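Local coordinates for protein CT253 (Chlamydia trachomatis serovar L2, PDB 6UXC) that is of unknown function but is probably a chlamydial lipoprotein made with a signal peptide, and folds around a mixed beta sheet backed by helices, at residues 24-29 / 96-101; 111-116 / 139-144. All blocks are in the same frame, centred on the assembly; numbering follows the deposited sequence.

Both contacts sew strands of one mixed sheet, whose order is 59-61, 19-28, 94-105, 113-124 and 131-143. Interaction 1 joins 24-29 to 96-101, a parallel pairing near the middle of the molecule. Interaction 2 joins 111-116 to 139-144, the open end of the hairpin made by the last two strands, out at the surface. Their centres lie 20 Å apart and their nearest atoms about 6 Å apart, without touching. Along the chain they come in series, and since strands 94-105 and 113-124 are sheet neighbours, the pairing between those two connects them. One contact thus lies in the parallel part of the sheet, the other at its antiparallel edge.

Interaction 1: residues 24-29 / 96-101; sequences LPVFYR and VAAEIL
Leu24 N donates to Val96 O at 3.0 Å, the first of three backbone bonds that join 24-29 irregularly, in parallel, to strand 96-101. Phe27 N donates to Ala98 O, and Ile100 N to Phe27 O at 2.8 Å. Between the first two the chains part, and a water fills in: it donates to Leu24 O and Val96 O and accepts from Ala98 N. Val26 N turns instead to Ser46 OG of helix 41-55.

The charged contact is Arg29 with Glu99. The arginine comes side-on, NE and NH2 both gripping Glu99 OE2, each at 2.9 Å. That oxygen lies close to the guanidinium plane, while the carboxylate is turned 74° from it. Glu99 reaches there on an extended chain, CG anti to the backbone N (chi1 179°). A second water donates to OE2 and to Ile100 O and accepts from Arg29 N, so OE2 takes three donors. Glu99 OE1 makes a long, weak ion pair with Arg119.

On the Glu99 face of the sheet the Phe27 ring runs alongside the acid, its CD2 3.5 Å from the carboxylate carbon CD; the acid sits at the ring's edge, and Phe75 stacks on the ring. On the face of Tyr28 and Ile100, Ile100 CG2 lies over the Tyr28 ring, 4.0 Å from its centre and offset toward CD1 and CE1, a CH-pi contact. Ile100 CG1 also meets Val26 CG1 at 3.7 Å, the two side chains crossing at about a right angle, and Phe45 of helix 41-55 touches both. Leu24 CD1 rests against Ala97 CB.

Val26, Tyr28 and Ile100 thus pack on helix 41-55, whereas the other face sets the Phe27 ring beside Glu99, a buried acid probably kept ionised by the two nitrogens of Arg29 and the water.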
loop_
_atom_site.group_PDB
_atom_site.type_symbol
_atom_site.label_atom_id
_atom_site.label_comp_id
_atom_site.label_asym_id
_atom_site.label_seq_id
_atom_site.Cartn_x
_atom_site.Cartn_y
_atom_site.Cartn_z
ATOM N N LEU A 24 -2.631 0.771 7.401
ATOM C CA LEU A 24 -1.499 0.184 8.100
ATOM C C LEU A 24 -0.202 0.504 7.370
ATOM O O LEU A 24 -0.176 0.620 6.145
ATOM C CB LEU A 24 -1.644 -1.324 8.178
ATOM C CG LEU A 24 -2.964 -1.826 8.781
ATOM C CD1 LEU A 24 -3.026 -3.335 8.812
ATOM C CD2 LEU A 24 -3.177 -1.230 10.191
ATOM N N PRO A 25 0.904 0.595 8.092
ATOM C CA PRO A 25 2.200 0.617 7.410
ATOM C C PRO A 25 2.289 -0.536 6.426
ATOM O O PRO A 25 1.890 -1.667 6.714
ATOM C CB PRO A 25 3.205 0.456 8.552
ATOM C CG PRO A 25 2.477 0.974 9.768
ATOM C CD PRO A 25 1.046 0.586 9.567
ATOM N N VAL A 26 2.866 -0.245 5.262
ATOM C CA VAL A 26 3.016 -1.278 4.257
ATOM C C VAL A 26 3.938 -2.388 4.768
ATOM O O VAL A 26 5.016 -2.155 5.339
ATOM C CB VAL A 26 3.512 -0.644 2.947
ATOM C CG1 VAL A 26 3.968 -1.744 1.933
ATOM C CG2 VAL A 26 2.416 0.271 2.359
ATOM N N PHE A 27 3.504 -3.616 4.541
ATOM C CA PHE A 27 4.186 -4.821 4.987
ATOM C C PHE A 27 5.097 -5.323 3.869
ATOM O O PHE A 27 4.685 -5.359 2.706
ATOM C CB PHE A 27 3.129 -5.865 5.341
ATOM C CG PHE A 27 3.620 -7.053 6.090
ATOM C CD1 PHE A 27 4.232 -6.912 7.325
ATOM C CD2 PHE A 27 3.402 -8.333 5.598
ATOM C CE1 PHE A 27 4.649 -8.041 8.046
ATOM C CE2 PHE A 27 3.798 -9.465 6.311
ATOM C CZ PHE A 27 4.427 -9.306 7.534
ATOM N N TYR A 28 6.329 -5.692 4.212
ATOM C CA TYR A 28 7.277 -6.171 3.202
ATOM C C TYR A 28 8.252 -7.142 3.858
ATOM O O TYR A 28 9.092 -6.727 4.666
ATOM C CB TYR A 28 8.015 -4.983 2.569
ATOM C CG TYR A 28 8.949 -5.279 1.425
ATOM C CD1 TYR A 28 8.794 -6.391 0.631
ATOM C CD2 TYR A 28 9.990 -4.415 1.142
ATOM C CE1 TYR A 28 9.671 -6.660 -0.422
ATOM C CE2 TYR A 28 10.856 -4.664 0.105
ATOM C CZ TYR A 28 10.692 -5.768 -0.680
ATOM O OH TYR A 28 11.590 -5.981 -1.700
ATOM N N ARG A 29 8.133 -8.426 3.528
ATOM C CA ARG A 29 9.024 -9.456 4.042
ATOM C C ARG A 29 10.172 -9.663 3.065
ATOM O O ARG A 29 9.948 -9.964 1.888
ATOM C CB ARG A 29 8.260 -10.765 4.249
ATOM C CG ARG A 29 7.193 -10.681 5.281
ATOM C CD ARG A 29 6.356 -11.959 5.278
ATOM N NE ARG A 29 5.481 -12.023 4.102
ATOM C CZ ARG A 29 5.470 -13.005 3.193
ATOM N NH1 ARG A 29 6.292 -14.043 3.270
ATOM N NH2 ARG A 29 4.605 -12.922 2.174
ATOM N N VAL A 96 -6.997 -0.568 5.576
ATOM C CA VAL A 96 -6.267 -0.840 4.347
ATOM C C VAL A 96 -4.928 -1.479 4.697
ATOM O O VAL A 96 -4.118 -0.883 5.422
ATOM C CB VAL A 96 -6.051 0.446 3.543
ATOM C CG1 VAL A 96 -5.246 0.122 2.301
ATOM C CG2 VAL A 96 -7.350 1.059 3.182
ATOM N N ALA A 97 -4.711 -2.699 4.199
ATOM C CA ALA A 97 -3.532 -3.502 4.511
ATOM C C ALA A 97 -2.879 -3.907 3.194
ATOM O O ALA A 97 -3.326 -4.846 2.533
ATOM C CB ALA A 97 -3.924 -4.731 5.344
ATOM N N ALA A 98 -1.816 -3.199 2.821
ATOM C CA ALA A 98 -1.108 -3.461 1.571
ATOM C C ALA A 98 0.248 -4.079 1.877
ATOM O O ALA A 98 1.007 -3.549 2.703
ATOM C CB ALA A 98 -0.931 -2.176 0.771
ATOM N N GLU A 99 0.552 -5.192 1.212
ATOM C CA GLU A 99 1.813 -5.902 1.356
ATOM C C GLU A 99 2.557 -5.924 0.028
ATOM O O GLU A 99 2.002 -6.355 -0.985
ATOM C CB GLU A 99 1.586 -7.360 1.786
ATOM C CG GLU A 99 2.871 -8.145 1.918
ATOM C CD GLU A 99 2.695 -9.559 2.436
ATOM O OE1 GLU A 99 1.549 -9.998 2.699
ATOM O OE2 GLU A 99 3.734 -10.235 2.589
ATOM N N ILE A 100 3.803 -5.464 0.039
ATOM C CA ILE A 100 4.676 -5.649 -1.115
ATOM C C ILE A 100 5.094 -7.106 -1.151
ATOM O O ILE A 100 5.777 -7.584 -0.238
ATOM C CB ILE A 100 5.907 -4.748 -1.037
ATOM C CG1 ILE A 100 5.542 -3.261 -1.041
ATOM C CG2 ILE A 100 6.852 -5.023 -2.232
ATOM C CD1 ILE A 100 6.746 -2.380 -0.675
ATOM N N LEU A 101 4.713 -7.809 -2.210
ATOM C CA LEU A 101 5.139 -9.200 -2.301
ATOM C C LEU A 101 6.551 -9.308 -2.878
ATOM O O LEU A 101 7.353 -10.156 -2.442
ATOM C CB LEU A 101 4.135 -10.001 -3.136
ATOM C CG LEU A 101 2.690 -10.034 -2.637
ATOM C CD1 LEU A 101 1.832 -10.839 -3.609
ATOM C CD2 LEU A 101 2.585 -10.615 -1.237
HETATM O O HOH W 1 -1.267 -0.974 4.285
HETATM O O HOH W 2 6.182 -9.497 1.623
#

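Interaction 2: residues 111-116 / 139-144; sequences NPSISA and DASQSL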
loop_
_atom_site.group_PDB
_atom_site.type_symbol
_atom_site.label_atom_id
_atom_site.label_comp_id
_atom_site.label_asym_id
_atom_site.label_seq_id
_atom_site.Cartn_x
_atom_site.Cartn_y
_atom_site.Cartn_z
ATOM N N ASN A 111 13.024 -7.951 -23.256
ATOM C CA ASN A 111 12.821 -6.551 -22.878
ATOM C C ASN A 111 12.846 -6.373 -21.359
ATOM O O ASN A 111 11.803 -6.192 -20.746
ATOM C CB ASN A 111 11.492 -6.035 -23.439
ATOM N N PRO A 112 14.039 -6.411 -20.765
ATOM C CA PRO A 112 14.138 -6.455 -19.298
ATOM C C PRO A 112 13.405 -5.304 -18.629
ATOM O O PRO A 112 13.388 -4.173 -19.112
ATOM C CB PRO A 112 15.647 -6.385 -19.044
ATOM C CG PRO A 112 16.250 -6.993 -20.287
ATOM C CD PRO A 112 15.349 -6.585 -21.418
ATOM N N SER A 113 12.805 -5.602 -17.489
ATOM C CA SER A 113 11.903 -4.662 -16.860
ATOM C C SER A 113 12.089 -4.723 -15.364
ATOM O O SER A 113 12.720 -5.634 -14.822
ATOM C CB SER A 113 10.448 -4.963 -17.218
ATOM O OG SER A 113 10.125 -6.284 -16.838
ATOM N N ILE A 114 11.519 -3.734 -14.702
ATOM C CA ILE A 114 11.395 -3.733 -13.258
ATOM C C ILE A 114 9.912 -3.805 -12.939
ATOM O O ILE A 114 9.093 -3.138 -13.581
ATOM C CB ILE A 114 12.067 -2.499 -12.626
ATOM C CG1 ILE A 114 11.997 -2.593 -11.102
ATOM C CG2 ILE A 114 11.430 -1.197 -13.113
ATOM C CD1 ILE A 114 12.873 -1.614 -10.412
ATOM N N SER A 115 9.560 -4.653 -11.984
ATOM C CA SER A 115 8.161 -4.885 -11.672
ATOM C C SER A 115 7.991 -5.009 -10.172
ATOM O O SER A 115 8.930 -5.340 -9.442
ATOM C CB SER A 115 7.635 -6.161 -12.348
ATOM O OG SER A 115 8.328 -7.288 -11.846
ATOM N N ALA A 116 6.759 -4.775 -9.725
ATOM C CA ALA A 116 6.395 -4.940 -8.333
ATOM C C ALA A 116 4.988 -5.506 -8.244
ATOM O O ALA A 116 4.155 -5.303 -9.131
ATOM C CB ALA A 116 6.474 -3.632 -7.542
ATOM N N ASP A 139 -0.269 -5.506 -9.790
ATOM C CA ASP A 139 1.125 -5.470 -10.191
ATOM C C ASP A 139 1.304 -4.449 -11.299
ATOM O O ASP A 139 0.343 -3.993 -11.919
ATOM C CB ASP A 139 1.628 -6.856 -10.605
ATOM C CG ASP A 139 0.816 -7.475 -11.736
ATOM O OD1 ASP A 139 0.282 -6.737 -12.597
ATOM O OD2 ASP A 139 0.716 -8.717 -11.749
ATOM N N ALA A 140 2.562 -4.068 -11.498
ATOM C CA ALA A 140 2.951 -3.106 -12.518
ATOM C C ALA A 140 4.340 -3.482 -13.014
ATOM O O ALA A 140 5.111 -4.106 -12.293
ATOM C CB ALA A 140 2.935 -1.683 -11.968
ATOM N N SER A 141 4.639 -3.124 -14.267
ATOM C CA SER A 141 5.938 -3.429 -14.835
ATOM C C SER A 141 6.333 -2.325 -15.800
ATOM O O SER A 141 5.478 -1.716 -16.459
ATOM C CB SER A 141 5.945 -4.773 -15.564
ATOM O OG SER A 141 7.214 -4.973 -16.139
ATOM N N GLN A 142 7.646 -2.102 -15.903
ATOM C CA GLN A 142 8.171 -1.027 -16.734
ATOM C C GLN A 142 9.521 -1.423 -17.324
ATOM O O GLN A 142 10.393 -1.963 -16.631
ATOM C CB GLN A 142 8.313 0.265 -15.920
ATOM C CG GLN A 142 8.607 1.517 -16.740
ATOM C CD GLN A 142 7.492 1.842 -17.696
ATOM O OE1 GLN A 142 6.335 1.573 -17.408
ATOM N NE2 GLN A 142 7.835 2.412 -18.845
ATOM N N SER A 143 9.696 -1.128 -18.613
ATOM C CA SER A 143 10.949 -1.442 -19.288
ATOM C C SER A 143 12.090 -0.641 -18.679
ATOM O O SER A 143 11.961 0.563 -18.455
ATOM C CB SER A 143 10.822 -1.143 -20.782
ATOM O OG SER A 143 12.077 -1.220 -21.436
ATOM N N LEU A 144 13.212 -1.318 -18.403
ATOM C CA LEU A 144 14.371 -0.645 -17.818
ATOM C C LEU A 144 15.015 0.339 -18.785
ATOM O O LEU A 144 15.786 1.196 -18.350
ATOM C CB LEU A 144 15.413 -1.670 -17.367
ATOM C CG LEU A 144 15.055 -2.492 -16.126
ATOM C CD1 LEU A 144 16.110 -3.556 -15.920
ATOM C CD2 LEU A 144 14.936 -1.623 -14.892
HETATM O O HOH W 3 14.464 -2.776 -21.106
#
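Pro112 opens the pairing by accepting from Leu144 N at its carbonyl O, 2.9 Å away and almost straight at 176°. A water donates to the same oxygen and hydrogen-bonds Ser143 OG, bridging the two strands at the open end of the hairpin. The proline ring's CB lies 4.2 Å from Leu144 CD1.

Ser113 faces Ser143 as a non-hydrogen-bonded pair whose side chains diverge. Its OG sits between its own backbone N and carbonyl carbon (chi1 57°), from where it makes a weak bond to Ser141 OG at 3.3 Å; its CB lies against Gln142 O.

Ile114 forms a hydrogen-bonded pair with Gln142, its N donating to Gln142 O and its O accepting from Gln142 N. Leu144 comes at it crosswise, CD2 3.8 Å from Ile114 CB. Gln142 OE1 accepts from Arg172 NH1, and its NE2 is hydrogen-bonded to Ser146 OG.

Ser115 stands over against Ser141 with CB atoms 3.9 Å apart, and its CA-H leans on Ala140 O. Ala116 then repeats the two-way pairing with Ala140, both N-to-O distances 3.1 Å; Met169 of helix 165-184 touches both methyls.

This hairpin end sets Ser115 and Ser141 on one face, and Ile114, Ala116, Ala140 and the polar Gln142 on the face toward helix 165-184. Backbone bonds supply most of the polar linkage; the serine hydroxyls add one weak direct bond, Ser113 to Ser141, and a water-mediated link from Ser143 OG to Pro112 O.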